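Local coordinates for geobacter metallireducens SMUG1 (Geobacter metallireducens, PDB 5H9I), which adopts the alpha/beta fold of the uracil-DNA glycosylase superfamily and holds a xanthine molecule in a pocket, at residues L21-P26 with L143-A148; A173-V178 with E199-F204; R210-S215 with L230-E235. All coordinates share one frame; numbering follows the deposited sequence.

Contact 1. Residues L21-P26 with L143-A148; sequences LSFSSP and LLFLTA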
ATOM      1  N   LEU A  21     -11.516   5.133 -15.031  1.00 31.77           N
ATOM      2  CA  LEU A  21     -10.813   4.091 -15.801  1.00 25.78           C
ATOM      3  C   LEU A  21     -11.637   2.843 -16.057  1.00 30.39           C
ATOM      4  O   LEU A  21     -12.507   2.457 -15.253  1.00 35.75           O
ATOM      5  CB  LEU A  21      -9.544   3.672 -15.047  1.00 24.76           C
ATOM      6  CG  LEU A  21      -8.577   4.761 -14.744  1.00 31.59           C
ATOM      7  CD1 LEU A  21      -7.420   4.173 -13.953  1.00 31.89           C
ATOM      8  CD2 LEU A  21      -8.071   5.440 -15.998  1.00 33.87           C
ATOM      9  N   SER A  22     -11.338   2.160 -17.153  1.00 29.40           N
ATOM     10  CA  SER A  22     -12.017   0.925 -17.461  1.00 36.73           C
ATOM     11  C   SER A  22     -11.036  -0.197 -17.543  1.00 27.42           C
ATOM     12  O   SER A  22      -9.917  -0.010 -18.018  1.00 30.59           O
ATOM     13  CB  SER A  22     -12.781   1.012 -18.819  1.00 40.68           C
ATOM     14  OG  SER A  22     -13.796   1.994 -18.694  1.00 56.91           O
ATOM     15  N   PHE A  23     -11.483  -1.370 -17.098  1.00 30.25           N
ATOM     16  CA  PHE A  23     -10.701  -2.576 -17.158  1.00 32.71           C
ATOM     17  C   PHE A  23     -11.575  -3.676 -17.743  1.00 39.08           C
ATOM     18  O   PHE A  23     -12.753  -3.721 -17.460  1.00 44.83           O
ATOM     19  CB  PHE A  23     -10.172  -2.976 -15.789  1.00 33.35           C
ATOM     20  CG  PHE A  23      -9.387  -1.879 -15.121  1.00 28.37           C
ATOM     21  CD1 PHE A  23      -8.017  -1.780 -15.358  1.00 30.73           C
ATOM     22  CD2 PHE A  23     -10.027  -0.935 -14.291  1.00 29.89           C
ATOM     23  CE1 PHE A  23      -7.285  -0.763 -14.790  1.00 33.57           C
ATOM     24  CE2 PHE A  23      -9.265   0.058 -13.675  1.00 26.48           C
ATOM     25  CZ  PHE A  23      -7.918   0.155 -13.973  1.00 30.60           C
ATOM     26  N   SER A  24     -10.967  -4.546 -18.515  1.00 37.51           N
ATOM     27  CA  SER A  24     -11.727  -5.620 -19.168  1.00 41.61           C
ATOM     28  C   SER A  24     -11.010  -6.915 -19.015  1.00 37.59           C
ATOM     29  O   SER A  24      -9.940  -6.984 -18.410  1.00 35.43           O
ATOM     30  CB  SER A  24     -11.973  -5.298 -20.627  1.00 41.64           C
ATOM     31  OG  SER A  24     -10.775  -5.005 -21.298  1.00 36.15           O
ATOM     32  N   SER A  25     -11.622  -7.968 -19.569  1.00 46.02           N
ATOM     33  CA  SER A  25     -11.129  -9.320 -19.417  1.00 45.21           C
ATOM     34  C   SER A  25      -9.593  -9.334 -19.654  1.00 47.75           C
ATOM     35  O   SER A  25      -9.119  -8.637 -20.532  1.00 53.94           O
ATOM     36  CB  SER A  25     -11.896 -10.259 -20.405  1.00 46.35           C
ATOM     37  OG  SER A  25     -11.988 -11.586 -19.919  1.00 54.89           O
ATOM     38  N   PRO A  26      -8.799 -10.088 -18.826  1.00 43.36           N
ATOM     39  CA  PRO A  26      -9.408 -10.977 -17.862  1.00 37.85           C
ATOM     40  C   PRO A  26      -9.827 -10.329 -16.507  1.00 37.19           C
ATOM     41  O   PRO A  26     -10.220 -11.059 -15.587  1.00 31.62           O
ATOM     42  CB  PRO A  26      -8.289 -11.939 -17.551  1.00 37.32           C
ATOM     43  CG  PRO A  26      -7.128 -11.056 -17.478  1.00 45.53           C
ATOM     44  CD  PRO A  26      -7.349 -10.022 -18.569  1.00 39.58           C
ATOM     45  N   LEU A 143      -6.116  -0.404  -5.860  1.00 18.54           N
ATOM     46  CA  LEU A 143      -7.164  -1.313  -6.378  1.00 16.23           C
ATOM     47  C   LEU A 143      -6.730  -2.730  -6.310  1.00 16.35           C
ATOM     48  O   LEU A 143      -5.528  -3.026  -6.546  1.00 17.88           O
ATOM     49  CB  LEU A 143      -7.358  -0.923  -7.810  1.00 14.39           C
ATOM     50  CG  LEU A 143      -7.872   0.448  -8.114  1.00 17.14           C
ATOM     51  CD1 LEU A 143      -7.972   0.643  -9.633  1.00 20.84           C
ATOM     52  CD2 LEU A 143      -9.133   0.825  -7.387  1.00 17.32           C
ATOM     53  N   LEU A 144      -7.686  -3.649  -6.093  1.00 15.36           N
ATOM     54  CA  LEU A 144      -7.486  -5.096  -6.218  1.00 17.17           C
ATOM     55  C   LEU A 144      -8.266  -5.575  -7.497  1.00 18.38           C
ATOM     56  O   LEU A 144      -9.353  -5.102  -7.686  1.00 18.98           O
ATOM     57  CB  LEU A 144      -8.043  -5.782  -5.007  1.00 16.70           C
ATOM     58  CG  LEU A 144      -7.811  -7.255  -4.890  1.00 22.43           C
ATOM     59  CD1 LEU A 144      -6.495  -7.544  -4.209  1.00 25.55           C
ATOM     60  CD2 LEU A 144      -8.891  -8.002  -4.158  1.00 21.87           C
ATOM     61  N   PHE A 145      -7.603  -6.334  -8.365  1.00 17.17           N
ATOM     62  CA  PHE A 145      -8.143  -6.799  -9.617  1.00 19.56           C
ATOM     63  C   PHE A 145      -8.356  -8.313  -9.521  1.00 22.48           C
ATOM     64  O   PHE A 145      -7.433  -9.068  -9.149  1.00 23.41           O
ATOM     65  CB  PHE A 145      -7.158  -6.440 -10.745  1.00 20.43           C
ATOM     66  CG  PHE A 145      -6.870  -5.003 -10.862  1.00 23.53           C
ATOM     67  CD1 PHE A 145      -7.689  -4.159 -11.579  1.00 23.30           C
ATOM     68  CD2 PHE A 145      -5.694  -4.525 -10.336  1.00 19.72           C
ATOM     69  CE1 PHE A 145      -7.392  -2.815 -11.715  1.00 24.14           C
ATOM     70  CE2 PHE A 145      -5.399  -3.160 -10.440  1.00 20.83           C
ATOM     71  CZ  PHE A 145      -6.216  -2.348 -11.145  1.00 20.03           C
ATOM     72  N   LEU A 146      -9.544  -8.772  -9.926  1.00 22.78           N
ATOM     73  CA  LEU A 146      -9.824 -10.216  -9.951  1.00 21.70           C
ATOM     74  C   LEU A 146     -10.382 -10.673 -11.307  1.00 20.11           C
ATOM     75  O   LEU A 146     -11.070  -9.919 -11.949  1.00 21.42           O
ATOM     76  CB  LEU A 146     -10.865 -10.553  -8.874  1.00 20.31           C
ATOM     77  CG  LEU A 146     -10.652 -10.086  -7.437  1.00 18.40           C
ATOM     78  CD1 LEU A 146     -11.905 -10.313  -6.573  1.00 21.64           C
ATOM     79  CD2 LEU A 146      -9.439 -10.718  -6.803  1.00 23.63           C
ATOM     80  N   THR A 147     -10.061 -11.933 -11.627  1.00 23.78           N
ATOM     81  CA  THR A 147     -10.707 -12.588 -12.756  1.00 24.17           C
ATOM     82  C   THR A 147     -12.127 -12.917 -12.401  1.00 29.05           C
ATOM     83  O   THR A 147     -12.546 -12.892 -11.225  1.00 24.04           O
ATOM     84  CB  THR A 147     -10.000 -13.901 -13.063  1.00 25.72           C
ATOM     85  OG1 THR A 147     -10.207 -14.837 -11.989  1.00 26.68           O
ATOM     86  CG2 THR A 147      -8.487 -13.661 -13.291  1.00 27.15           C
ATOM     87  N   ALA A 148     -12.866 -13.333 -13.423  1.00 28.87           N
ATOM     88  CA  ALA A 148     -14.244 -13.781 -13.166  1.00 26.53           C
ATOM     89  C   ALA A 148     -14.311 -14.959 -12.199  1.00 24.71           C
ATOM     90  O   ALA A 148     -15.312 -15.142 -11.520  1.00 28.66           O
ATOM     91  CB  ALA A 148     -14.895 -14.175 -14.538  1.00 32.44           C
TER
HETATM   92  O   HOH W   1     -11.889 -13.036 -16.130  1.00 35.72           O

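Contact 2. Residues A173-V178 with E199-F204; sequences ALRRTV and EALEGF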
ATOM      1  N   ALA A 173      -0.352  10.378  -7.973  1.00 13.54           N
ATOM      2  CA  ALA A 173      -0.629  10.330  -6.518  1.00 13.58           C
ATOM      3  C   ALA A 173       0.700  10.160  -5.774  1.00 14.42           C
ATOM      4  O   ALA A 173       0.890  10.679  -4.691  1.00 14.00           O
ATOM      5  CB  ALA A 173      -1.598   9.211  -6.191  1.00 13.32           C
ATOM      6  N   LEU A 174       1.607   9.332  -6.299  1.00 14.44           N
ATOM      7  CA  LEU A 174       2.863   9.121  -5.646  1.00 11.20           C
ATOM      8  C   LEU A 174       3.762  10.386  -5.579  1.00 13.54           C
ATOM      9  O   LEU A 174       4.329  10.711  -4.594  1.00 13.40           O
ATOM     10  CB  LEU A 174       3.657   7.923  -6.262  1.00 14.22           C
ATOM     11  CG  LEU A 174       4.972   7.568  -5.676  1.00 14.22           C
ATOM     12  CD1 LEU A 174       4.937   7.310  -4.169  1.00 15.09           C
ATOM     13  CD2 LEU A 174       5.550   6.351  -6.485  1.00 16.13           C
ATOM     14  N   ARG A 175       3.826  11.087  -6.768  1.00 12.18           N
ATOM     15  CA  ARG A 175       4.495  12.334  -6.757  1.00 13.81           C
ATOM     16  C   ARG A 175       3.889  13.346  -5.737  1.00 13.85           C
ATOM     17  O   ARG A 175       4.657  13.973  -5.031  1.00 14.40           O
ATOM     18  CB  ARG A 175       4.512  12.969  -8.158  1.00 15.42           C
ATOM     19  CG  ARG A 175       5.488  12.306  -9.099  1.00 16.40           C
ATOM     20  CD  ARG A 175       5.556  13.007 -10.401  1.00 15.46           C
ATOM     21  NE  ARG A 175       4.414  12.852 -11.257  1.00 17.11           N
ATOM     22  CZ  ARG A 175       4.282  11.859 -12.142  1.00 16.47           C
ATOM     23  NH1 ARG A 175       5.204  10.950 -12.300  1.00 16.14           N
ATOM     24  NH2 ARG A 175       3.170  11.821 -12.864  1.00 18.71           N
ATOM     25  N   ARG A 176       2.552  13.437  -5.681  1.00 15.33           N
ATOM     26  CA  ARG A 176       1.940  14.295  -4.729  1.00 14.28           C
ATOM     27  C   ARG A 176       2.297  13.880  -3.272  1.00 15.23           C
ATOM     28  O   ARG A 176       2.558  14.755  -2.434  1.00 13.92           O
ATOM     29  CB  ARG A 176       0.439  14.248  -4.887  1.00 14.01           C
ATOM     30  CG  ARG A 176      -0.059  15.016  -6.130  1.00 14.87           C
ATOM     31  CD  ARG A 176      -1.451  14.758  -6.389  1.00 16.92           C
ATOM     32  NE  ARG A 176      -2.003  15.752  -7.347  1.00 16.96           N
ATOM     33  CZ  ARG A 176      -3.147  15.606  -7.970  1.00 17.92           C
ATOM     34  NH1 ARG A 176      -3.929  14.540  -7.892  1.00 16.87           N
ATOM     35  NH2 ARG A 176      -3.490  16.649  -8.782  1.00 19.77           N
ATOM     36  N   THR A 177       2.322  12.584  -3.031  1.00 14.68           N
ATOM     37  CA  THR A 177       2.673  12.079  -1.694  1.00 12.00           C
ATOM     38  C   THR A 177       4.060  12.504  -1.294  1.00 12.17           C
ATOM     39  O   THR A 177       4.375  12.904  -0.151  1.00 13.40           O
ATOM     40  CB  THR A 177       2.466  10.559  -1.655  1.00 12.52           C
ATOM     41  OG1 THR A 177       1.123  10.243  -1.962  1.00 14.10           O
ATOM     42  CG2 THR A 177       2.896  10.034  -0.308  1.00 13.91           C
ATOM     43  N   VAL A 178       4.983  12.383  -2.262  1.00 12.26           N
ATOM     44  CA  VAL A 178       6.374  12.738  -1.993  1.00 13.27           C
ATOM     45  C   VAL A 178       6.537  14.266  -1.825  1.00 13.59           C
ATOM     46  O   VAL A 178       7.304  14.719  -0.964  1.00 14.83           O
ATOM     47  CB  VAL A 178       7.301  12.159  -3.130  1.00 13.72           C
ATOM     48  CG1 VAL A 178       8.689  12.785  -3.105  1.00 14.28           C
ATOM     49  CG2 VAL A 178       7.345  10.659  -2.953  1.00 13.75           C
ATOM     50  N   GLU A 199      10.284   5.151 -11.833  1.00 16.71           N
ATOM     51  CA  GLU A 199       9.591   5.749 -13.014  1.00 16.76           C
ATOM     52  C   GLU A 199       8.857   7.049 -12.637  1.00 20.17           C
ATOM     53  O   GLU A 199       8.924   8.059 -13.323  1.00 22.27           O
ATOM     54  CB  GLU A 199       8.579   4.816 -13.650  1.00 19.48           C
ATOM     55  CG  GLU A 199       9.160   3.651 -14.429  1.00 24.27           C
ATOM     56  CD  GLU A 199       9.575   4.060 -15.854  1.00 23.87           C
ATOM     57  OE1 GLU A 199       8.811   4.731 -16.503  1.00 24.73           O
ATOM     58  OE2 GLU A 199      10.672   3.730 -16.197  1.00 28.05           O
ATOM     59  N   ALA A 200       8.152   7.034 -11.519  1.00 15.03           N
ATOM     60  CA  ALA A 200       7.346   8.148 -11.127  1.00 14.30           C
ATOM     61  C   ALA A 200       8.123   9.326 -10.587  1.00 14.33           C
ATOM     62  O   ALA A 200       7.656  10.454 -10.704  1.00 15.64           O
ATOM     63  CB  ALA A 200       6.282   7.679 -10.094  1.00 16.99           C
ATOM     64  N   LEU A 201       9.238   9.069  -9.920  1.00 14.15           N
ATOM     65  CA  LEU A 201       9.956  10.037  -9.125  1.00 14.87           C
ATOM     66  C   LEU A 201      11.299  10.522  -9.720  1.00 14.48           C
ATOM     67  O   LEU A 201      11.999  11.251  -9.061  1.00 17.11           O
ATOM     68  CB  LEU A 201      10.194   9.511  -7.710  1.00 13.46           C
ATOM     69  CG  LEU A 201       8.913   9.125  -7.017  1.00 12.88           C
ATOM     70  CD1 LEU A 201       9.249   8.420  -5.712  1.00 15.60           C
ATOM     71  CD2 LEU A 201       8.048  10.320  -6.770  1.00 17.78           C
ATOM     72  N   GLU A 202      11.600  10.088 -10.946  1.00 14.41           N
ATOM     73  CA  GLU A 202      12.831  10.613 -11.572  1.00 17.79           C
ATOM     74  C   GLU A 202      12.807  12.151 -11.634  1.00 14.68           C
ATOM     75  O   GLU A 202      11.830  12.766 -11.998  1.00 18.03           O
ATOM     76  CB  GLU A 202      12.960   9.999 -12.908  1.00 16.84           C
ATOM     77  CG  GLU A 202      14.282  10.411 -13.566  1.00 15.97           C
ATOM     78  CD  GLU A 202      14.501   9.815 -14.894  1.00 21.05           C
ATOM     79  OE1 GLU A 202      14.486   8.596 -14.969  1.00 22.75           O
ATOM     80  OE2 GLU A 202      14.594  10.628 -15.854  1.00 20.30           O
ATOM     81  N   GLY A 203      13.931  12.735 -11.211  1.00 17.35           N
ATOM     82  CA  GLY A 203      14.143  14.128 -11.109  1.00 21.85           C
ATOM     83  C   GLY A 203      13.741  14.771  -9.860  1.00 24.56           C
ATOM     84  O   GLY A 203      14.033  15.952  -9.637  1.00 24.79           O
ATOM     85  N   PHE A 204      13.058  14.059  -8.967  1.00 18.57           N
ATOM     86  CA  PHE A 204      12.895  14.518  -7.631  1.00 19.97           C
ATOM     87  C   PHE A 204      14.205  14.341  -6.824  1.00 16.28           C
ATOM     88  O   PHE A 204      15.016  13.444  -7.019  1.00 18.88           O
ATOM     89  CB  PHE A 204      11.723  13.739  -6.944  1.00 19.41           C
ATOM     90  CG  PHE A 204      10.379  14.152  -7.435  1.00 19.61           C
ATOM     91  CD1 PHE A 204       9.931  13.857  -8.720  1.00 19.38           C
ATOM     92  CD2 PHE A 204       9.516  14.846  -6.652  1.00 29.33           C
ATOM     93  CE1 PHE A 204       8.698  14.236  -9.198  1.00 16.80           C
ATOM     94  CE2 PHE A 204       8.240  15.175  -7.080  1.00 27.83           C
ATOM     95  CZ  PHE A 204       7.843  14.957  -8.388  1.00 18.19           C
TER

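Contact 3. Residues R210-S215 with L230-E235; sequences RIIHPS and LRQLAE. With XAN (xanthine), chain B.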
ATOM      1  N   ARG A 210      14.957  -0.494  -2.624  1.00 17.69           N
ATOM      2  CA  ARG A 210      14.103  -1.661  -2.585  1.00 19.66           C
ATOM      3  C   ARG A 210      14.409  -2.442  -1.324  1.00 17.34           C
ATOM      4  O   ARG A 210      15.517  -2.533  -0.959  1.00 18.59           O
ATOM      5  CB  ARG A 210      14.387  -2.586  -3.808  1.00 26.15           C
ATOM      6  CG  ARG A 210      13.613  -3.912  -3.789  1.00 26.35           C
ATOM      7  CD  ARG A 210      13.911  -4.994  -4.854  1.00 34.22           C
ATOM      8  NE  ARG A 210      15.250  -5.638  -4.821  1.00 35.93           N
ATOM      9  CZ  ARG A 210      15.672  -6.731  -4.129  1.00 42.81           C
ATOM     10  NH1 ARG A 210      16.926  -7.105  -4.316  1.00 44.84           N
ATOM     11  NH2 ARG A 210      14.931  -7.498  -3.281  1.00 29.72           N
ATOM     12  N   ILE A 211      13.386  -3.004  -0.703  1.00 14.30           N
ATOM     13  CA  ILE A 211      13.576  -4.118   0.165  1.00 13.99           C
ATOM     14  C   ILE A 211      12.835  -5.366  -0.370  1.00 16.21           C
ATOM     15  O   ILE A 211      11.849  -5.268  -1.133  1.00 15.81           O
ATOM     16  CB  ILE A 211      13.117  -3.853   1.614  1.00 15.63           C
ATOM     17  CG1 ILE A 211      11.649  -3.571   1.705  1.00 16.66           C
ATOM     18  CG2 ILE A 211      14.081  -2.822   2.280  1.00 18.87           C
ATOM     19  CD1 ILE A 211      11.123  -3.567   3.153  1.00 16.58           C
ATOM     20  N   ILE A 212      13.308  -6.515   0.077  1.00 14.38           N
ATOM     21  CA  ILE A 212      12.635  -7.779  -0.264  1.00 13.61           C
ATOM     22  C   ILE A 212      11.149  -7.659   0.162  1.00 12.81           C
ATOM     23  O   ILE A 212      10.840  -7.192   1.266  1.00 16.70           O
ATOM     24  CB  ILE A 212      13.378  -8.934   0.431  1.00 16.21           C
ATOM     25  CG1 ILE A 212      12.765 -10.233   0.116  1.00 21.57           C
ATOM     26  CG2 ILE A 212      13.569  -8.661   1.881  1.00 19.14           C
ATOM     27  CD1 ILE A 212      13.733 -11.383   0.585  1.00 20.19           C
ATOM     28  N   HIS A 213      10.283  -8.249  -0.641  1.00 13.34           N
ATOM     29  CA  HIS A 213       8.882  -8.337  -0.269  1.00 15.58           C
ATOM     30  C   HIS A 213       8.682  -9.462   0.739  1.00 16.13           C
ATOM     31  O   HIS A 213       9.324 -10.513   0.651  1.00 14.75           O
ATOM     32  CB  HIS A 213       8.080  -8.603  -1.519  1.00 15.91           C
ATOM     33  CG  HIS A 213       6.623  -8.441  -1.331  1.00 15.39           C
ATOM     34  ND1 HIS A 213       5.870  -9.361  -0.634  1.00 18.45           N
ATOM     35  CD2 HIS A 213       5.788  -7.449  -1.704  1.00 16.38           C
ATOM     36  CE1 HIS A 213       4.617  -8.944  -0.609  1.00 19.52           C
ATOM     37  NE2 HIS A 213       4.546  -7.827  -1.282  1.00 17.29           N
ATOM     38  N   PRO A 214       7.824  -9.262   1.720  1.00 11.85           N
ATOM     39  CA  PRO A 214       7.661 -10.224   2.830  1.00 12.56           C
ATOM     40  C   PRO A 214       6.848 -11.482   2.485  1.00 13.27           C
ATOM     41  O   PRO A 214       6.760 -12.288   3.415  1.00 14.64           O
ATOM     42  CB  PRO A 214       6.992  -9.358   3.944  1.00 14.66           C
ATOM     43  CG  PRO A 214       6.209  -8.331   3.208  1.00 12.75           C
ATOM     44  CD  PRO A 214       7.119  -7.969   2.063  1.00 13.90           C
ATOM     45  N   SER A 215       6.281 -11.581   1.324  1.00 16.03           N
ATOM     46  CA  SER A 215       5.428 -12.773   1.043  1.00 16.65           C
ATOM     47  C   SER A 215       6.201 -14.076   1.070  1.00 18.24           C
ATOM     48  O   SER A 215       7.416 -14.144   0.774  1.00 19.32           O
ATOM     49  CB  SER A 215       4.519 -12.675  -0.134  1.00 29.35           C
ATOM     50  OG  SER A 215       5.038 -13.305  -1.187  1.00 25.81           O
ATOM     51  N   LEU A 230      16.575  -5.737   6.910  1.00 17.47           N
ATOM     52  CA  LEU A 230      17.390  -4.877   7.795  1.00 19.86           C
ATOM     53  C   LEU A 230      18.740  -4.630   7.174  1.00 19.77           C
ATOM     54  O   LEU A 230      19.233  -3.452   7.116  1.00 21.72           O
ATOM     55  CB  LEU A 230      17.321  -5.411   9.253  1.00 22.23           C
ATOM     56  CG  LEU A 230      18.002  -4.722  10.318  1.00 30.49           C
ATOM     57  CD1 LEU A 230      17.195  -3.414  10.464  1.00 18.18           C
ATOM     58  CD2 LEU A 230      18.041  -5.561  11.598  1.00 30.05           C
ATOM     59  N   ARG A 231      19.363  -5.633   6.555  1.00 21.26           N
ATOM     60  CA  ARG A 231      20.532  -5.460   5.744  1.00 21.18           C
ATOM     61  C   ARG A 231      20.418  -4.536   4.544  1.00 18.67           C
ATOM     62  O   ARG A 231      21.224  -3.652   4.307  1.00 23.35           O
ATOM     63  CB  ARG A 231      21.112  -6.846   5.257  1.00 24.31           C
ATOM     64  CG  ARG A 231      22.174  -6.725   4.151  1.00 36.63           C
ATOM     65  CD  ARG A 231      22.904  -8.052   3.831  1.00 44.40           C
ATOM     66  NE  ARG A 231      21.996  -9.028   3.235  1.00 52.09           N
ATOM     67  CZ  ARG A 231      21.457  -8.917   2.030  1.00 55.03           C
ATOM     68  NH1 ARG A 231      21.750  -7.878   1.247  1.00 58.37           N
ATOM     69  NH2 ARG A 231      20.649  -9.881   1.582  1.00 60.93           N
ATOM     70  N   GLN A 232      19.310  -4.660   3.758  1.00 15.95           N
ATOM     71  CA  GLN A 232      19.074  -3.851   2.680  1.00 16.83           C
ATOM     72  C   GLN A 232      18.929  -2.408   3.054  1.00 15.70           C
ATOM     73  O   GLN A 232      19.376  -1.481   2.418  1.00 21.55           O
ATOM     74  CB  GLN A 232      17.844  -4.288   1.873  1.00 19.98           C
ATOM     75  CG  GLN A 232      18.101  -5.660   1.218  1.00 17.78           C
ATOM     76  CD  GLN A 232      16.842  -6.203   0.578  1.00 22.14           C
ATOM     77  OE1 GLN A 232      15.840  -6.276   1.227  1.00 17.46           O
ATOM     78  NE2 GLN A 232      16.836  -6.488  -0.724  1.00 29.30           N
ATOM     79  N   LEU A 233      18.160  -2.165   4.136  1.00 14.66           N
ATOM     80  CA  LEU A 233      18.084  -0.800   4.626  1.00 13.72           C
ATOM     81  C   LEU A 233      19.381  -0.155   5.028  1.00 17.25           C
ATOM     82  O   LEU A 233      19.580   0.993   4.777  1.00 22.71           O
ATOM     83  CB  LEU A 233      17.066  -0.748   5.783  1.00 12.79           C
ATOM     84  CG  LEU A 233      15.564  -1.033   5.407  1.00 15.82           C
ATOM     85  CD1 LEU A 233      14.758  -1.433   6.629  1.00 20.78           C
ATOM     86  CD2 LEU A 233      14.949   0.085   4.593  1.00 23.09           C
ATOM     87  N   ALA A 234      20.203  -0.911   5.701  1.00 18.54           N
ATOM     88  CA  ALA A 234      21.498  -0.416   6.087  1.00 23.68           C
ATOM     89  C   ALA A 234      22.337  -0.077   4.876  1.00 28.80           C
ATOM     90  O   ALA A 234      22.989   0.972   4.847  1.00 25.17           O
ATOM     91  CB  ALA A 234      22.156  -1.473   6.957  1.00 21.48           C
ATOM     92  N   GLU A 235      22.267  -0.904   3.845  1.00 24.92           N
ATOM     93  CA  GLU A 235      22.984  -0.617   2.591  1.00 34.00           C
ATOM     94  C   GLU A 235      22.481   0.599   1.890  1.00 29.73           C
ATOM     95  O   GLU A 235      23.256   1.298   1.299  1.00 42.83           O
ATOM     96  CB  GLU A 235      22.872  -1.751   1.574  1.00 36.12           C
ATOM     97  CG  GLU A 235      23.411  -3.040   1.973  1.00 42.21           C
ATOM     98  CD  GLU A 235      22.967  -4.125   0.982  1.00 51.19           C
ATOM     99  OE1 GLU A 235      22.368  -3.804  -0.091  1.00 46.22           O
ATOM    100  OE2 GLU A 235      23.183  -5.303   1.324  1.00 53.16           O
TER
HETATM  101  N9  XAN B 301       0.257  -7.541   0.956  1.00 19.11           N
HETATM  102  C4  XAN B 301       0.218  -6.284   0.614  1.00 14.16           C
HETATM  103  N3  XAN B 301      -0.432  -5.211   1.056  1.00 16.04           N
HETATM  104  C2  XAN B 301      -0.257  -4.098   0.499  1.00 17.75           C
HETATM  105  O2  XAN B 301      -0.898  -3.154   0.884  1.00 19.17           O
HETATM  106  N1  XAN B 301       0.623  -3.905  -0.495  1.00 16.20           N
HETATM  107  C6  XAN B 301       1.342  -4.860  -1.002  1.00 17.30           C
HETATM  108  O6  XAN B 301       2.113  -4.710  -1.957  1.00 19.52           O
HETATM  109  C5  XAN B 301       1.138  -6.139  -0.481  1.00 16.18           C
HETATM  110  N7  XAN B 301       1.668  -7.325  -0.743  1.00 19.60           N
HETATM  111  C8  XAN B 301       1.140  -8.169   0.128  1.00 19.51           C

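Contact 1. Residues L21-P26 with L143-A148
Phe23 and Phe145 both place CG anti to their own carbonyl carbon and beside the backbone N (chi1 -55° and -58°); these first torsions send each CG toward the opposite segment, where the two rings meet in a T-shaped (edge-to-face) pair. The pair joins the loop between helix 7-19 and strand 29-31 to 144-146, the middle strand of a small three-stranded antiparallel sheet. It illustrates how an aromatic pair and a single water can join a loop to a strand, since residues 21-26 make no direct hydrogen bond to 143-148. Phe145 supplies the edge: Phe145 CE1 stands 3.6 Å above the Phe23 ring plane, over the ring centre, and is therefore almost equally far from all six carbons of that ring. The planes are inclined at 63° and the centroids of the two rings lie 5.0 Å apart. Beside this pair, Leu143 CD1 approaches Phe23 CE2 at 4.3 Å, a looser apolar touch. Leu166 of helix 160-181 lies against both Leu143 and Phe145, and the carbonyl of Leu143 is bonded to Asn61, a residue of the xanthine pocket. Farther along, the contact becomes polar. The peptide bond before Pro26 is cis, and the carbonyl of that proline faces Thr147 and Ala148. Pro26 O receives a CA-H...O contact from Thr147 CA at 3.3 Å, while the Thr147 hydroxyl is engaged with Gly151 N. Ser24 OG is hydrogen-bonded to Glu162 of helix 160-181, and the Ser25 carbonyl accepts from Arg159 just before it. One water completes the junction, donating to Pro26 O at 2.6 Å and accepting from Ala148 N at 2.9 Å.

Contact 2. Residues A173-V178 with E199-F204
Arg175 reaches from helix 160-181 to Ala200 of helix 191-201, its aliphatic chain passing the Phe204 ring at about a right angle. Helix 191-201 is the crossover helix of a beta-alpha-beta unit linking parallel strands 185-189 and 207-211, and the contact is a worked example of an arginine serving as apolar packing and polar tether at once. Arg175 CB lies 3.9 Å from Phe204 CZ. Arg175 CG comes closer, 3.6 Å from Phe204 CZ, and also meets Leu201 CD2. Arg175 CD sits 3.6 Å from Phe204 CE1. Arg175 CG and CD each also pass 3.3 Å from Ala200 O. The chain then bends at chi3 (-72°), which turns NE aside from the line of the preceding carbons, and NH1 at the tip donates to Ala200 O. Deeper in the interface, Val178 CG2 packs on Leu201 CD2 at 3.9 Å, while Leu174 CD2 meets Ala200 CB. Leu174 also touches Leu56 and Val58 of the central parallel sheet. A type II turn from Leu201 to Phe204, with Gly203 at positive phi, reverses the chain and brings the Phe204 ring back beside the Arg175 chain. The bond from Arg175 NH1 to Ala200 O, 3.0 Å long and nearly straight at 163°, falls on a carbonyl lone pair and within the guanidinium plane.

Contact 3. Residues R210-S215 with L230-E235
Gln232 uses its side-chain carbonyl to hold the backbone of Ile212, where strand 207-211 of the parallel sheet gives way to the loop that leads into helix 219-235. This strand-loop-helix junction of the alpha/beta fold illustrates how a helix side chain can bind the backbone just after a strand. Ile212 N donates to Gln232 OE1 at 2.8 Å with an angle of 162°, the donor tilted slightly from the carbonyl plane. Gln232 OE1 also lies 3.4 Å from Ile212 CG2. Gln232 CG is anti to its carbonyl carbon (chi1 -66°), and the chain runs extended beyond it. The other half of the amide, Gln232 NE2, lies over one face of the Arg210 guanidinium, 3.3 Å from Arg210 NH2. Both are donors, so this is close packing without a hydrogen bond, the two planes being steeply inclined at 73°. One residue on in the helix, Leu233 CD2 touches Ile211 CG2 at 3.8 Å, and both residues also pack on Ile187 of the neighbouring strand.

In the next shell, backbone bonds from Ile211 to Gly188 and Gly190 keep the strand in the sheet, and the carbonyl of Ile212 accepts from the indole of Trp225. The loop so fixed carries His213 into the xanthine pocket, where Asn139, Phe74, Glu111 and Met60 also hydrogen-bond to xanthine. Two bonds at the edge of the imidazole restrain its rotation: Ser215 N donates to His213 ND1 at 3.0 Å, and His213 NE2 donates to xanthine N7, likewise at 3.0 Å.

The three contacts follow one another along the chain, each closing before the next opens. Contact 1 belongs to the small antiparallel sheet; contact 2 packs helices beside the four-stranded parallel sheet, and contact 3 includes its outermost strand 207-211, which follows helix 191-201 after a short turn. Centres lie about 25 Å apart for contacts 1 and 2, about 21 Å for 2 and 3, and about 30 Å for 1 and 3, with no touch between any two. Helix 160-181 packs against contact 1 near its start and forms half of contact 2. Contact 3 carries a xanthine ligand, His213, whereas contacts 1 and 2 are packing away from it, the side chains of Leu143 and Leu174 lying about 11 and 12 Å from xanthine.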